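Local coordinates for oligopeptide-binding protein appA (Bacillus subtilis, PDB 1XOC), which serves as the peptide-binding component of a binding protein-dependent oligopeptide permease, taking up tetra- and pentapeptides but not tripeptides, at residues Asn255-Ile269 with Tyr483-Glu497. Residues are numbered along the deposited sequence; the frame is centred on the assembly and turned at random.
With ZN (zinc ion), chain E.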
# COMPACT_ATOMS: atom_id res chain seq x y z
N ASN A 255 -17.09 -5.93 -25.04
CA ASN A 255 -15.99 -6.86 -24.93
C ASN A 255 -15.39 -6.92 -23.51
O ASN A 255 -14.24 -7.28 -23.36
CB ASN A 255 -14.89 -6.54 -25.97
CG ASN A 255 -15.42 -6.53 -27.43
OD1 ASN A 255 -15.20 -5.56 -28.18
ND2 ASN A 255 -16.10 -7.61 -27.83
N LEU A 256 -16.18 -6.57 -22.48
CA LEU A 256 -15.66 -6.50 -21.10
C LEU A 256 -16.60 -7.13 -20.07
O LEU A 256 -17.80 -7.20 -20.27
CB LEU A 256 -15.38 -5.05 -20.68
CG LEU A 256 -14.27 -4.30 -21.44
CD1 LEU A 256 -14.33 -2.78 -21.18
CD2 LEU A 256 -12.89 -4.82 -21.11
N LYS A 257 -16.01 -7.58 -18.96
CA LYS A 257 -16.73 -8.04 -17.79
C LYS A 257 -16.09 -7.38 -16.56
O LYS A 257 -14.95 -6.96 -16.62
CB LYS A 257 -16.69 -9.55 -17.66
CG LYS A 257 -15.30 -10.20 -17.59
CD LYS A 257 -15.40 -11.76 -17.65
CE LYS A 257 -14.05 -12.46 -17.70
NZ LYS A 257 -14.09 -13.81 -18.33
N ILE A 258 -16.84 -7.28 -15.46
CA ILE A 258 -16.37 -6.58 -14.27
C ILE A 258 -16.48 -7.49 -13.08
O ILE A 258 -17.55 -8.01 -12.84
CB ILE A 258 -17.17 -5.29 -14.02
CG1 ILE A 258 -17.13 -4.39 -15.25
CG2 ILE A 258 -16.61 -4.52 -12.82
CD1 ILE A 258 -17.95 -3.14 -15.10
N VAL A 259 -15.36 -7.65 -12.37
CA VAL A 259 -15.33 -8.46 -11.15
C VAL A 259 -15.21 -7.49 -9.96
O VAL A 259 -14.26 -6.72 -9.92
CB VAL A 259 -14.16 -9.48 -11.14
CG1 VAL A 259 -14.13 -10.25 -9.82
CG2 VAL A 259 -14.32 -10.47 -12.31
N THR A 260 -16.10 -7.63 -8.99
CA THR A 260 -16.22 -6.69 -7.87
C THR A 260 -16.10 -7.40 -6.51
O THR A 260 -16.75 -8.45 -6.30
CB THR A 260 -17.59 -5.98 -7.91
OG1 THR A 260 -17.73 -5.24 -9.14
CG2 THR A 260 -17.74 -5.05 -6.74
N ASP A 261 -15.30 -6.84 -5.61
CA ASP A 261 -15.21 -7.29 -4.22
C ASP A 261 -14.49 -6.27 -3.36
O ASP A 261 -13.97 -5.26 -3.87
CB ASP A 261 -14.50 -8.66 -4.15
CG ASP A 261 -15.09 -9.60 -3.11
OD1 ASP A 261 -15.54 -9.14 -2.04
OD2 ASP A 261 -15.15 -10.81 -3.42
N LEU A 262 -14.51 -6.48 -2.06
CA LEU A 262 -13.83 -5.61 -1.10
C LEU A 262 -12.32 -5.63 -1.33
O LEU A 262 -11.75 -6.67 -1.58
CB LEU A 262 -14.14 -6.04 0.33
CG LEU A 262 -13.74 -5.09 1.47
CD1 LEU A 262 -14.35 -3.70 1.41
CD2 LEU A 262 -14.11 -5.81 2.75
N ALA A 263 -11.72 -4.43 -1.33
CA ALA A 263 -10.24 -4.27 -1.37
C ALA A 263 -9.61 -4.40 0.02
O ALA A 263 -10.25 -4.09 1.03
CB ALA A 263 -9.87 -2.92 -1.95
N LEU A 264 -8.36 -4.88 0.08
CA LEU A 264 -7.64 -4.95 1.36
C LEU A 264 -7.00 -3.58 1.64
O LEU A 264 -5.80 -3.39 1.49
CB LEU A 264 -6.59 -6.08 1.34
CG LEU A 264 -5.96 -6.43 2.68
CD1 LEU A 264 -6.92 -7.24 3.52
CD2 LEU A 264 -4.70 -7.24 2.47
N SER A 265 -7.82 -2.63 2.06
CA SER A 265 -7.44 -1.23 2.02
C SER A 265 -8.37 -0.43 2.90
O SER A 265 -9.49 -0.88 3.23
CB SER A 265 -7.55 -0.72 0.59
OG SER A 265 -7.37 0.68 0.54
N TYR A 266 -7.92 0.77 3.28
CA TYR A 266 -8.85 1.81 3.73
C TYR A 266 -8.31 3.15 3.24
O TYR A 266 -7.11 3.29 2.99
CB TYR A 266 -9.13 1.79 5.25
CG TYR A 266 -7.92 2.04 6.14
CD1 TYR A 266 -7.41 3.33 6.35
CD2 TYR A 266 -7.28 0.98 6.76
CE1 TYR A 266 -6.31 3.53 7.16
CE2 TYR A 266 -6.18 1.18 7.58
CZ TYR A 266 -5.70 2.47 7.77
OH TYR A 266 -4.59 2.67 8.57
N VAL A 267 -9.23 4.10 3.16
CA VAL A 267 -8.92 5.49 2.77
C VAL A 267 -9.14 6.32 4.03
O VAL A 267 -10.04 6.02 4.83
CB VAL A 267 -9.80 5.92 1.58
CG1 VAL A 267 -9.64 7.39 1.26
CG2 VAL A 267 -9.45 5.05 0.35
N TYR A 268 -8.33 7.36 4.19
CA TYR A 268 -8.26 8.11 5.43
C TYR A 268 -7.80 9.53 5.16
O TYR A 268 -7.33 9.84 4.10
CB TYR A 268 -7.29 7.42 6.40
CG TYR A 268 -5.85 7.43 5.95
CD1 TYR A 268 -5.36 6.46 5.11
CD2 TYR A 268 -4.98 8.42 6.36
CE1 TYR A 268 -4.06 6.47 4.72
CE2 TYR A 268 -3.69 8.44 5.95
CZ TYR A 268 -3.22 7.47 5.13
OH TYR A 268 -1.92 7.48 4.73
N ILE A 269 -7.97 10.39 6.15
CA ILE A 269 -7.26 11.65 6.19
C ILE A 269 -6.15 11.57 7.21
O ILE A 269 -6.39 11.29 8.36
CB ILE A 269 -8.20 12.81 6.57
CG1 ILE A 269 -9.42 12.82 5.67
CG2 ILE A 269 -7.45 14.13 6.54
CD1 ILE A 269 -10.48 13.81 6.11
N TYR A 483 -5.56 9.50 12.34
CA TYR A 483 -6.25 9.70 11.08
C TYR A 483 -7.74 9.90 11.37
O TYR A 483 -8.24 9.43 12.39
CB TYR A 483 -6.20 8.45 10.18
CG TYR A 483 -4.87 7.87 9.76
CD1 TYR A 483 -3.68 8.58 9.79
CD2 TYR A 483 -4.81 6.56 9.28
CE1 TYR A 483 -2.49 8.02 9.34
CE2 TYR A 483 -3.61 5.98 8.83
CZ TYR A 483 -2.47 6.70 8.85
OH TYR A 483 -1.30 6.10 8.41
N THR A 484 -8.43 10.54 10.42
CA THR A 484 -9.86 10.36 10.25
C THR A 484 -10.03 9.21 9.27
O THR A 484 -9.67 9.31 8.09
CB THR A 484 -10.57 11.64 9.74
OG1 THR A 484 -10.45 12.64 10.74
CG2 THR A 484 -11.98 11.41 9.48
N PHE A 485 -10.57 8.11 9.75
CA PHE A 485 -10.79 6.97 8.90
C PHE A 485 -12.01 7.26 8.05
O PHE A 485 -13.02 7.71 8.58
CB PHE A 485 -10.94 5.70 9.76
CG PHE A 485 -9.71 5.37 10.53
CD1 PHE A 485 -9.56 5.79 11.86
CD2 PHE A 485 -8.66 4.70 9.93
CE1 PHE A 485 -8.39 5.54 12.56
CE2 PHE A 485 -7.50 4.44 10.63
CZ PHE A 485 -7.36 4.85 11.95
N LEU A 486 -11.93 7.04 6.74
CA LEU A 486 -13.03 7.41 5.84
C LEU A 486 -13.87 6.22 5.40
O LEU A 486 -15.04 6.15 5.73
CB LEU A 486 -12.52 8.24 4.65
CG LEU A 486 -11.96 9.67 4.93
CD1 LEU A 486 -11.40 10.23 3.63
CD2 LEU A 486 -12.98 10.60 5.56
N TYR A 487 -13.29 5.28 4.65
CA TYR A 487 -14.05 4.13 4.19
C TYR A 487 -13.19 2.93 3.79
O TYR A 487 -12.01 3.06 3.56
CB TYR A 487 -15.00 4.48 3.05
CG TYR A 487 -14.31 5.14 1.89
CD1 TYR A 487 -14.07 6.49 1.90
CD2 TYR A 487 -13.89 4.41 0.79
CE1 TYR A 487 -13.44 7.10 0.88
CE2 TYR A 487 -13.25 5.03 -0.26
CZ TYR A 487 -13.03 6.38 -0.20
OH TYR A 487 -12.40 7.06 -1.22
N TYR A 488 -13.84 1.78 3.71
CA TYR A 488 -13.24 0.58 3.11
C TYR A 488 -13.71 0.45 1.67
O TYR A 488 -14.90 0.25 1.42
CB TYR A 488 -13.68 -0.67 3.89
CG TYR A 488 -13.35 -0.59 5.36
CD1 TYR A 488 -12.04 -0.47 5.79
CD2 TYR A 488 -14.35 -0.69 6.32
CE1 TYR A 488 -11.73 -0.38 7.15
CE2 TYR A 488 -14.05 -0.62 7.68
CZ TYR A 488 -12.75 -0.47 8.09
OH TYR A 488 -12.47 -0.38 9.44
N PRO A 489 -12.80 0.63 0.70
CA PRO A 489 -13.25 0.65 -0.68
C PRO A 489 -13.45 -0.71 -1.31
O PRO A 489 -12.83 -1.69 -0.87
CB PRO A 489 -12.08 1.29 -1.39
CG PRO A 489 -10.92 0.94 -0.60
CD PRO A 489 -11.36 0.91 0.80
N ASN A 490 -14.26 -0.75 -2.36
CA ASN A 490 -14.40 -1.96 -3.18
C ASN A 490 -13.66 -1.76 -4.50
O ASN A 490 -13.60 -0.65 -5.02
CB ASN A 490 -15.87 -2.21 -3.48
CG ASN A 490 -16.68 -2.45 -2.23
OD1 ASN A 490 -16.32 -3.34 -1.45
ND2 ASN A 490 -17.78 -1.72 -2.03
N ASN A 491 -13.11 -2.84 -5.02
CA ASN A 491 -12.55 -2.84 -6.36
C ASN A 491 -13.61 -3.29 -7.36
O ASN A 491 -14.41 -4.21 -7.08
CB ASN A 491 -11.40 -3.81 -6.44
CG ASN A 491 -10.18 -3.36 -5.71
OD1 ASN A 491 -9.85 -2.18 -5.70
ND2 ASN A 491 -9.47 -4.30 -5.10
N HIS A 492 -13.60 -2.67 -8.54
CA HIS A 492 -14.46 -3.02 -9.66
C HIS A 492 -13.58 -3.24 -10.88
O HIS A 492 -13.30 -2.29 -11.64
CB HIS A 492 -15.47 -1.90 -9.92
CG HIS A 492 -16.33 -1.60 -8.73
ND1 HIS A 492 -15.94 -0.73 -7.75
CD2 HIS A 492 -17.55 -2.06 -8.36
CE1 HIS A 492 -16.88 -0.64 -6.82
NE2 HIS A 492 -17.86 -1.44 -7.17
N MET A 493 -13.11 -4.46 -11.04
CA MET A 493 -12.08 -4.74 -12.03
C MET A 493 -12.69 -5.11 -13.38
O MET A 493 -13.28 -6.19 -13.53
CB MET A 493 -11.14 -5.84 -11.54
CG MET A 493 -10.64 -5.61 -10.12
SD MET A 493 -9.81 -4.03 -9.94
CE MET A 493 -8.54 -4.19 -11.17
N ALA A 494 -12.57 -4.19 -14.34
CA ALA A 494 -12.99 -4.43 -15.71
C ALA A 494 -11.88 -5.12 -16.49
O ALA A 494 -10.73 -4.74 -16.37
CB ALA A 494 -13.34 -3.14 -16.37
N MET A 495 -12.25 -6.14 -17.27
CA MET A 495 -11.28 -6.96 -17.99
C MET A 495 -11.96 -7.53 -19.24
O MET A 495 -13.17 -7.53 -19.34
CB MET A 495 -10.77 -8.10 -17.12
CG MET A 495 -11.86 -9.05 -16.71
SD MET A 495 -11.32 -10.11 -15.37
CE MET A 495 -11.41 -8.95 -14.04
N PRO A 496 -11.15 -8.03 -20.19
CA PRO A 496 -11.78 -8.59 -21.39
C PRO A 496 -12.74 -9.73 -21.07
O PRO A 496 -12.46 -10.53 -20.18
CB PRO A 496 -10.57 -9.08 -22.20
CG PRO A 496 -9.45 -8.25 -21.74
CD PRO A 496 -9.70 -8.12 -20.25
N GLU A 497 -13.87 -9.80 -21.77
CA GLU A 497 -14.89 -10.81 -21.42
C GLU A 497 -14.35 -12.23 -21.63
O GLU A 497 -14.80 -13.17 -20.97
CB GLU A 497 -16.21 -10.58 -22.15
CG GLU A 497 -16.21 -10.80 -23.64
CD GLU A 497 -17.56 -10.46 -24.26
OE1 GLU A 497 -17.65 -10.43 -25.51
OE2 GLU A 497 -18.53 -10.24 -23.48
ZN ZN E . -19.58 -1.83 -6.15
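Strands 256-262 and 265-269 pair antiparallel with the long strand 483-496 in two separate ladders, part of the mixed sheet of this family 5 solute-binding protein. Between Leu262 and Val267 the register slips by two, where Leu264 centres an inverse gamma turn; just past the last pair, Leu262 with Asn490, Ala263 N donates to Pro489 O. Further on comes a classic beta bulge: Val267 O takes Leu486 N at 2.9 Å and, weakly, Tyr487 N.

The rings of Tyr268 and Tyr483 stack face to face, centroids 3.9 Å apart and planes 15° from parallel, with Tyr268 CD2 over the middle of the Tyr483 ring. Tyr483 CG lies anti to its carbonyl carbon (chi1 -58°), bringing the ring across the strand boundary onto Tyr268. Tyr266 OH meets the edge of the Tyr483 ring in its plane, 3.5 Å from CE2, while the edge of Phe485 is turned toward the face of Tyr266. The Tyr483 hydroxyl bonds to Trp419 NE1; an alanine here would probably leave one face of Tyr268 without its stacking mate and that indole N-H without this acceptor.

Across the bulge, Val267 CB sits over the face of the Tyr487 ring, 3.9 Å from its centroid, in a CH-pi contact. Ala263, Ser265, Tyr487 and Pro489 all touch the bound peptide, the first two and Pro489 against an aromatic side chain of it, Tyr487 against its backbone, so the break between the ladders forms part of the peptide site.

At the far end, Lys257 reaches with its extended chain to Glu497 O, NZ to O 2.8 Å, and also bonds to Leu499 O. Nearer the Leu262 end of this ladder, His492 binds a zinc ion together with Asp304 from outside the two segments; His492 NE2 is 2.0 Å from the metal, and Thr260 OG1 lies 3.3 Å from His492 CD2.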